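Pheromome Binding Protein (Epiphyas postvittana, PDB 6VQ5) probably binds odorants, as the pheromone- and general-odorant-binding proteins of its family do, and carries them within an all-helical, disulfide-bridged fold. Local coordinates at residues 68-74 with 88-94; 93-98 with 114-118. All coordinates share one frame; numbering follows the deposited sequence.

Contact 1. Residues 68-74 with 88-94; sequences IHHGNAE and AKLVAIL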
loop_
_atom_site.group_PDB
_atom_site.type_symbol
_atom_site.label_atom_id
_atom_site.label_comp_id
_atom_site.label_asym_id
_atom_site.label_seq_id
_atom_site.Cartn_x
_atom_site.Cartn_y
_atom_site.Cartn_z
ATOM N N ILE A 68 4.612 -4.522 9.284
ATOM C CA ILE A 68 3.378 -3.686 9.279
ATOM C C ILE A 68 2.849 -3.583 10.709
ATOM O O ILE A 68 2.742 -4.623 11.365
ATOM C CB ILE A 68 2.322 -4.275 8.324
ATOM C CG1 ILE A 68 2.743 -4.086 6.864
ATOM C CG2 ILE A 68 0.948 -3.682 8.605
ATOM C CD1 ILE A 68 1.838 -4.758 5.859
ATOM N N HIS A 69 2.490 -2.371 11.135
ATOM C CA HIS A 69 1.895 -2.065 12.460
ATOM C C HIS A 69 0.371 -2.234 12.410
ATOM O O HIS A 69 -0.302 -1.357 11.845
ATOM C CB HIS A 69 2.310 -0.659 12.905
ATOM C CG HIS A 69 2.073 -0.434 14.357
ATOM N ND1 HIS A 69 1.068 0.387 14.812
ATOM C CD2 HIS A 69 2.670 -0.958 15.449
ATOM C CE1 HIS A 69 1.070 0.385 16.128
ATOM N NE2 HIS A 69 2.039 -0.439 16.543
ATOM N N HIS A 70 -0.138 -3.311 13.018
ATOM C CA HIS A 70 -1.568 -3.725 13.035
ATOM C C HIS A 70 -2.467 -2.542 13.423
ATOM O O HIS A 70 -3.371 -2.207 12.637
ATOM C CB HIS A 70 -1.749 -4.928 13.977
ATOM C CG HIS A 70 -3.060 -5.629 13.836
ATOM N ND1 HIS A 70 -4.155 -5.326 14.630
ATOM C CD2 HIS A 70 -3.458 -6.619 13.009
ATOM C CE1 HIS A 70 -5.170 -6.091 14.285
ATOM N NE2 HIS A 70 -4.766 -6.901 13.305
ATOM N N GLY A 71 -2.215 -1.931 14.583
ATOM C CA GLY A 71 -3.050 -0.866 15.173
ATOM C C GLY A 71 -3.193 0.336 14.259
ATOM O O GLY A 71 -4.331 0.789 14.060
ATOM N N ASN A 72 -2.081 0.845 13.721
ATOM C CA ASN A 72 -2.053 2.042 12.838
ATOM C C ASN A 72 -2.694 1.707 11.485
ATOM O O ASN A 72 -3.222 2.634 10.852
ATOM C CB ASN A 72 -0.636 2.592 12.655
ATOM C CG ASN A 72 -0.049 3.178 13.924
ATOM O OD1 ASN A 72 -0.738 3.334 14.930
ATOM N ND2 ASN A 72 1.232 3.502 13.888
ATOM N N ALA A 73 -2.644 0.442 11.050
ATOM C CA ALA A 73 -3.325 -0.048 9.826
ATOM C C ALA A 73 -4.840 0.110 10.001
ATOM O O ALA A 73 -5.466 0.784 9.161
ATOM C CB ALA A 73 -2.943 -1.479 9.539
ATOM N N GLU A 74 -5.395 -0.464 11.073
ATOM C CA GLU A 74 -6.832 -0.334 11.432
ATOM C C GLU A 74 -7.218 1.151 11.507
ATOM O O GLU A 74 -8.321 1.488 11.029
ATOM C CB GLU A 74 -7.137 -1.055 12.749
ATOM C CG GLU A 74 -7.238 -2.566 12.611
ATOM C CD GLU A 74 -7.974 -3.282 13.733
ATOM O OE1 GLU A 74 -7.987 -2.778 14.865
ATOM O OE2 GLU A 74 -8.546 -4.340 13.464
ATOM N N ALA A 88 -11.050 -4.360 10.213
ATOM C CA ALA A 88 -10.493 -5.635 10.719
ATOM C C ALA A 88 -10.245 -6.599 9.553
ATOM O O ALA A 88 -9.176 -7.233 9.552
ATOM C CB ALA A 88 -11.420 -6.233 11.750
ATOM N N LYS A 89 -11.178 -6.702 8.595
ATOM C CA LYS A 89 -11.048 -7.609 7.419
ATOM C C LYS A 89 -9.858 -7.159 6.564
ATOM O O LYS A 89 -9.057 -8.026 6.176
ATOM C CB LYS A 89 -12.302 -7.633 6.539
ATOM C CG LYS A 89 -13.594 -8.127 7.183
ATOM C CD LYS A 89 -13.501 -9.463 7.912
ATOM C CE LYS A 89 -13.325 -9.294 9.414
ATOM N NZ LYS A 89 -12.641 -10.446 10.052
ATOM N N LEU A 90 -9.762 -5.854 6.281
ATOM C CA LEU A 90 -8.670 -5.232 5.479
ATOM C C LEU A 90 -7.302 -5.582 6.074
ATOM O O LEU A 90 -6.430 -6.038 5.313
ATOM C CB LEU A 90 -8.848 -3.711 5.449
ATOM C CG LEU A 90 -9.915 -3.180 4.500
ATOM C CD1 LEU A 90 -9.991 -1.663 4.560
ATOM C CD2 LEU A 90 -9.657 -3.640 3.080
ATOM N N VAL A 91 -7.111 -5.344 7.370
ATOM C CA VAL A 91 -5.800 -5.553 8.054
ATOM C C VAL A 91 -5.521 -7.062 8.100
ATOM O O VAL A 91 -4.342 -7.447 7.941
ATOM C CB VAL A 91 -5.772 -4.891 9.451
ATOM C CG1 VAL A 91 -4.554 -5.298 10.271
ATOM C CG2 VAL A 91 -5.868 -3.373 9.358
ATOM N N ALA A 92 -6.557 -7.891 8.269
ATOM C CA ALA A 92 -6.427 -9.365 8.211
ATOM C C ALA A 92 -5.840 -9.756 6.849
ATOM O O ALA A 92 -4.834 -10.489 6.830
ATOM C CB ALA A 92 -7.752 -10.034 8.463
ATOM N N ILE A 93 -6.424 -9.249 5.759
ATOM C CA ILE A 93 -5.958 -9.510 4.364
ATOM C C ILE A 93 -4.528 -8.973 4.202
ATOM O O ILE A 93 -3.708 -9.677 3.579
ATOM C CB ILE A 93 -6.947 -8.941 3.321
ATOM C CG1 ILE A 93 -8.093 -9.923 3.053
ATOM C CG2 ILE A 93 -6.240 -8.560 2.026
ATOM C CD1 ILE A 93 -9.426 -9.257 2.815
ATOM N N LEU A 94 -4.227 -7.788 4.731
ATOM C CA LEU A 94 -2.882 -7.161 4.597
ATOM C C LEU A 94 -1.848 -8.031 5.317
ATOM O O LEU A 94 -0.751 -8.215 4.756
ATOM C CB LEU A 94 -2.913 -5.736 5.164
ATOM C CG LEU A 94 -1.588 -4.972 5.125
ATOM C CD1 LEU A 94 -1.113 -4.781 3.693
ATOM C CD2 LEU A 94 -1.712 -3.640 5.837
#
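Val91 packs against His70, Ala73 and Glu74, giving up more surface than any other residue here, its two methyls going to different partners. CG1, set anti to the backbone N (chi1 170°), reaches the His70 ring obliquely, and Val91 CG2 packs on Ala73 CB at 3.5 Å. The same CG2 touches Glu74 CG at 3.6 Å, the two side chains crossing at about a right angle. The Glu74 chain runs extended beyond CG and lays OE2 3.6 Å from Ala88 CA, a contact with carbon and not a bond. Further along, Ile68 meets Leu94: Ile68 CD1 comes to 3.5 Å from the branch carbon Leu94 CG, while Ile68 CG2 lies 3.8 Å from Leu94 CD2. This joins helix 70-79 and the residues leading into it to the next helix, 84-100, of the all-helical PBP/GOBP fold. The axes of 70-74 and 88-94 approach to 9.5 Å at 134°, and 320 Å² is buried in all, with the largest shares at Val91 and Leu94. No hydrogen bond joins the segments. Within 68-74, His69 is the N-cap, its ND1 accepting a weak bond of 3.4 Å from Asn72 N. Outside the pair, Asn72 ND2 donates to Glu60 O.

Contact 2. Residues 93-98 with 114-118; sequences ILHECE and IAKCF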
loop_
_atom_site.group_PDB
_atom_site.type_symbol
_atom_site.label_atom_id
_atom_site.label_comp_id
_atom_site.label_asym_id
_atom_site.label_seq_id
_atom_site.Cartn_x
_atom_site.Cartn_y
_atom_site.Cartn_z
ATOM N N ILE A 93 -6.424 -9.249 5.759
ATOM C CA ILE A 93 -5.958 -9.510 4.364
ATOM C C ILE A 93 -4.528 -8.973 4.202
ATOM O O ILE A 93 -3.708 -9.677 3.579
ATOM C CB ILE A 93 -6.947 -8.941 3.321
ATOM C CG1 ILE A 93 -8.093 -9.923 3.053
ATOM C CG2 ILE A 93 -6.240 -8.560 2.026
ATOM C CD1 ILE A 93 -9.426 -9.257 2.815
ATOM N N LEU A 94 -4.227 -7.788 4.731
ATOM C CA LEU A 94 -2.882 -7.161 4.597
ATOM C C LEU A 94 -1.848 -8.031 5.317
ATOM O O LEU A 94 -0.751 -8.215 4.756
ATOM C CB LEU A 94 -2.913 -5.736 5.164
ATOM C CG LEU A 94 -1.588 -4.972 5.125
ATOM C CD1 LEU A 94 -1.113 -4.781 3.693
ATOM C CD2 LEU A 94 -1.712 -3.640 5.837
ATOM N N HIS A 95 -2.184 -8.553 6.502
ATOM C CA HIS A 95 -1.277 -9.406 7.309
ATOM C C HIS A 95 -0.960 -10.680 6.531
ATOM O O HIS A 95 0.210 -11.087 6.539
ATOM C CB HIS A 95 -1.867 -9.710 8.698
ATOM C CG HIS A 95 -0.929 -10.462 9.588
ATOM N ND1 HIS A 95 0.396 -10.081 9.760
ATOM C CD2 HIS A 95 -1.097 -11.589 10.315
ATOM C CE1 HIS A 95 0.994 -10.937 10.564
ATOM N NE2 HIS A 95 0.098 -11.873 10.920
ATOM N N GLU A 96 -1.956 -11.292 5.889
ATOM C CA GLU A 96 -1.770 -12.598 5.208
ATOM C C GLU A 96 -0.855 -12.405 3.999
ATOM O O GLU A 96 0.039 -13.238 3.796
ATOM C CB GLU A 96 -3.115 -13.249 4.884
ATOM C CG GLU A 96 -3.562 -14.226 5.968
ATOM C CD GLU A 96 -2.550 -15.307 6.349
ATOM O OE1 GLU A 96 -1.624 -15.559 5.537
ATOM O OE2 GLU A 96 -2.675 -15.896 7.451
ATOM N N CYS A 97 -1.046 -11.316 3.260
ATOM C CA CYS A 97 -0.169 -10.869 2.148
ATOM C C CYS A 97 1.270 -10.682 2.649
ATOM O O CYS A 97 2.205 -11.181 1.983
ATOM C CB CYS A 97 -0.692 -9.561 1.573
ATOM S SG CYS A 97 -2.208 -9.751 0.603
ATOM N N GLU A 98 1.428 -9.983 3.780
ATOM C CA GLU A 98 2.729 -9.725 4.456
ATOM C C GLU A 98 3.422 -11.056 4.789
ATOM O O GLU A 98 4.617 -11.181 4.488
ATOM C CB GLU A 98 2.516 -8.866 5.700
ATOM C CG GLU A 98 3.809 -8.451 6.367
ATOM C CD GLU A 98 3.652 -7.778 7.719
ATOM O OE1 GLU A 98 2.678 -8.081 8.446
ATOM O OE2 GLU A 98 4.508 -6.940 8.032
ATOM N N ILE A 114 3.249 -6.943 -1.700
ATOM C CA ILE A 114 2.208 -6.894 -0.629
ATOM C C ILE A 114 1.061 -6.001 -1.112
ATOM O O ILE A 114 -0.096 -6.402 -0.928
ATOM C CB ILE A 114 2.789 -6.445 0.731
ATOM C CG1 ILE A 114 3.760 -7.489 1.290
ATOM C CG2 ILE A 114 1.682 -6.129 1.728
ATOM C CD1 ILE A 114 4.685 -6.963 2.361
ATOM N N ALA A 115 1.369 -4.853 -1.717
ATOM C CA ALA A 115 0.359 -3.860 -2.156
ATOM C C ALA A 115 -0.562 -4.486 -3.213
ATOM O O ALA A 115 -1.792 -4.237 -3.146
ATOM C CB ALA A 115 1.029 -2.612 -2.677
ATOM N N LYS A 116 -0.001 -5.282 -4.128
ATOM C CA LYS A 116 -0.756 -5.968 -5.214
ATOM C C LYS A 116 -1.608 -7.104 -4.630
ATOM O O LYS A 116 -2.788 -7.220 -4.993
ATOM C CB LYS A 116 0.211 -6.524 -6.254
ATOM C CG LYS A 116 0.881 -5.472 -7.117
ATOM C CD LYS A 116 1.443 -6.056 -8.388
ATOM C CE LYS A 116 2.758 -6.775 -8.191
ATOM N NZ LYS A 116 3.156 -7.444 -9.442
ATOM N N CYS A 117 -1.011 -7.931 -3.782
ATOM C CA CYS A 117 -1.706 -8.992 -3.024
ATOM C C CYS A 117 -2.893 -8.373 -2.280
ATOM O O CYS A 117 -4.016 -8.888 -2.406
ATOM C CB CYS A 117 -0.732 -9.663 -2.066
ATOM S SG CYS A 117 -1.532 -10.863 -0.977
ATOM N N PHE A 118 -2.652 -7.288 -1.551
ATOM C CA PHE A 118 -3.681 -6.549 -0.778
ATOM C C PHE A 118 -4.813 -6.099 -1.713
ATOM O O PHE A 118 -5.967 -6.497 -1.516
ATOM C CB PHE A 118 -3.061 -5.350 -0.057
ATOM C CG PHE A 118 -4.073 -4.493 0.644
ATOM C CD1 PHE A 118 -4.674 -4.935 1.810
ATOM C CD2 PHE A 118 -4.445 -3.261 0.121
ATOM C CE1 PHE A 118 -5.615 -4.144 2.457
ATOM C CE2 PHE A 118 -5.402 -2.478 0.753
ATOM C CZ PHE A 118 -5.975 -2.914 1.929
#
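Cys97 and Cys117 are covalently joined, Cys97 SG to Cys117 SG at 2.0 Å, with a left-handed bridge torsion of -80°. The two sulfurs leave their backbones differently: Cys97 SG lies anti to its carbonyl carbon (chi1 -72°) and Cys117 SG anti to its N. The bridge brings Cys97 CB to 3.6 Å from Cys117 CB. Bumps from 114-118 fit around this link. Ile114 projects its CG2 methyl between Leu94 and Cys97, 3.7 Å from Leu94 CD1 and 4.2 Å from Cys97 CB, while its CD1 lies over the backbone at Glu98 CA, 4.0 Å away. One helical turn on, Phe118 turns its ring corner CD1 into the hollow between Ile93 and Leu94, 4.0 Å from Ile93 CG2 and 3.9 Å from Leu94 CB; both approaches are oblique to the ring. Helices 84-100 and 107-121 are thus cross-linked by one of the three disulfides seen here, a set characteristic of insect pheromone-binding proteins. The axes of 93-98 and 114-118 come within 8.8 Å at 136°. An alanine in place of Ile114 would remove both branches and is likely to leave a gap between Leu94, Cys97 and Glu98 beside the disulfide. Glu98 sends its carboxylate elsewhere: OE2 accepts from Ile68 N, and OE1 takes a weak bond from His95 ND1.

Overall arrangement
From the N terminus, the chain passes through helices 13-23, 28-37 and 46-58 before entering either contact. Contact 1 then closes a 13-residue, mostly helical excursion (75-87), made of the end of helix 70-79, a turn and the start of helix 84-100. Contact 2 follows in series, bringing helix 107-121 back onto helix 84-100 with 15 residues, nine of them helical, between its segments; neither encloses the other, although they share Ile93 and Leu94. Helix 84-100 is therefore the middle element, and Leu94 touches partners in both. The centres lie about 10 Å apart, and the probable Ile68-Glu98 hydrogen bond joins the two contacts, as does packing of Leu90 O against Phe118 CE1.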